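Local structure of lipase, class 3 (Penicillium roqueforti FM164, 6L7N) at residues L109-L112 / G113-G116. The protein probably hydrolyses the ester bonds of triacylglycerols, as a class 3 fungal lipase with an alpha/beta-hydrolase fold. Numbering follows the deposited sequence.
Sequences LADL and GFWG
Asp111 folds its side chain back over the start of the helix it precedes, meeting both the backbone and the ring of Phe114. Its CB lies 3.6 Å from Phe114 CD2, above the ring plane and just beyond that atom. With CG anti to the backbone N (chi1 178°), the carboxylate is brought beside its own carbonyl carbon and in front of the first-turn amides; CG itself is 3.6 Å from Phe114 CD2. At the tip, OD1 accepts a hydrogen bond from Phe114 N at 3.2 Å, fairly straight at 163° and received on the anti lone pair. The same oxygen sits above one face of the Phe114 ring, displaced toward the rim, with carboxylate and ring planes 31° apart. This is a side-chain N-cap: helix 112-135 starts directly after the short strand 110-111, which pairs antiparallel with strand 99-100, and the buried carboxylate would also be favoured by the positive end of the helix dipole. Without this carboxylate, as with an alanine here, Phe114 N would probably lose its capping acceptor and part of the ring face its cover. The first helical bonds follow, Trp115 N to Asp111 O at 3.0 Å and Gly116 N to Leu112 O at 2.9 Å. Ala110 CB rests against Trp115 CB at 4.2 Å, an apolar touch at the base of the indole side chain. Farther out, Phe114 and Trp115 both pack on Leu155 of helix 148-161, while the indole meets Trp118 edge-to-face.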
loop_
_atom_site.group_PDB
_atom_site.type_symbol
_atom_site.label_atom_id
_atom_site.label_comp_id
_atom_site.label_asym_id
_atom_site.label_seq_id
_atom_site.Cartn_x
_atom_site.Cartn_y
_atom_site.Cartn_z
ATOM N N LEU A 109 -2.000 16.861 8.701
ATOM C CA LEU A 109 -1.927 17.314 7.318
ATOM C C LEU A 109 -1.476 16.142 6.470
ATOM O O LEU A 109 -0.602 15.381 6.888
ATOM C CB LEU A 109 -0.934 18.473 7.125
ATOM C CG LEU A 109 -1.242 19.786 7.854
ATOM C CD1 LEU A 109 -0.057 20.728 7.752
ATOM C CD2 LEU A 109 -2.514 20.436 7.312
ATOM N N ALA A 110 -2.057 16.013 5.280
ATOM C CA ALA A 110 -1.716 14.951 4.349
ATOM C C ALA A 110 -1.127 15.540 3.072
ATOM O O ALA A 110 -1.276 16.726 2.771
ATOM C CB ALA A 110 -2.943 14.088 3.993
ATOM N N ASP A 111 -0.433 14.689 2.333
ATOM C CA ASP A 111 0.036 15.030 0.998
ATOM C C ASP A 111 -1.152 15.214 0.070
ATOM O O ASP A 111 -1.993 14.319 -0.057
ATOM C CB ASP A 111 0.932 13.924 0.447
ATOM C CG ASP A 111 1.407 14.212 -0.940
ATOM O OD1 ASP A 111 0.683 13.969 -1.949
ATOM O OD2 ASP A 111 2.525 14.712 -1.025
ATOM N N LEU A 112 -1.208 16.365 -0.598
ATOM C CA LEU A 112 -2.406 16.718 -1.360
ATOM C C LEU A 112 -2.685 15.730 -2.492
ATOM O O LEU A 112 -3.846 15.395 -2.756
ATOM C CB LEU A 112 -2.257 18.130 -1.922
ATOM C CG LEU A 112 -3.364 18.562 -2.893
ATOM C CD1 LEU A 112 -4.715 18.592 -2.173
ATOM C CD2 LEU A 112 -3.027 19.900 -3.527
ATOM N N GLY A 113 -1.646 15.295 -3.207
ATOM C CA GLY A 113 -1.878 14.400 -4.337
ATOM C C GLY A 113 -2.511 13.092 -3.909
ATOM O O GLY A 113 -3.511 12.640 -4.483
ATOM N N PHE A 114 -1.947 12.475 -2.871
ATOM C CA PHE A 114 -2.447 11.179 -2.424
ATOM C C PHE A 114 -3.850 11.309 -1.840
ATOM O O PHE A 114 -4.744 10.507 -2.148
ATOM C CB PHE A 114 -1.491 10.579 -1.391
ATOM C CG PHE A 114 -0.075 10.425 -1.879
ATOM C CD1 PHE A 114 0.190 10.053 -3.195
ATOM C CD2 PHE A 114 0.988 10.609 -1.014
ATOM C CE1 PHE A 114 1.496 9.894 -3.636
ATOM C CE2 PHE A 114 2.307 10.451 -1.455
ATOM C CZ PHE A 114 2.555 10.101 -2.771
ATOM N N TRP A 115 -4.053 12.302 -0.962
ATOM C CA TRP A 115 -5.377 12.509 -0.390
ATOM C C TRP A 115 -6.398 12.763 -1.483
ATOM O O TRP A 115 -7.516 12.247 -1.425
ATOM C CB TRP A 115 -5.363 13.683 0.593
ATOM C CG TRP A 115 -6.690 13.886 1.217
ATOM C CD1 TRP A 115 -7.561 14.923 1.007
ATOM C CD2 TRP A 115 -7.329 13.001 2.129
ATOM N NE1 TRP A 115 -8.697 14.745 1.764
ATOM C CE2 TRP A 115 -8.582 13.560 2.446
ATOM C CE3 TRP A 115 -6.963 11.786 2.715
ATOM C CZ2 TRP A 115 -9.466 12.940 3.320
ATOM C CZ3 TRP A 115 -7.843 11.182 3.591
ATOM C CH2 TRP A 115 -9.083 11.760 3.878
ATOM N N GLY A 116 -6.035 13.576 -2.476
ATOM C CA GLY A 116 -6.943 13.832 -3.583
ATOM C C GLY A 116 -7.321 12.569 -4.328
ATOM O O GLY A 116 -8.480 12.389 -4.725
#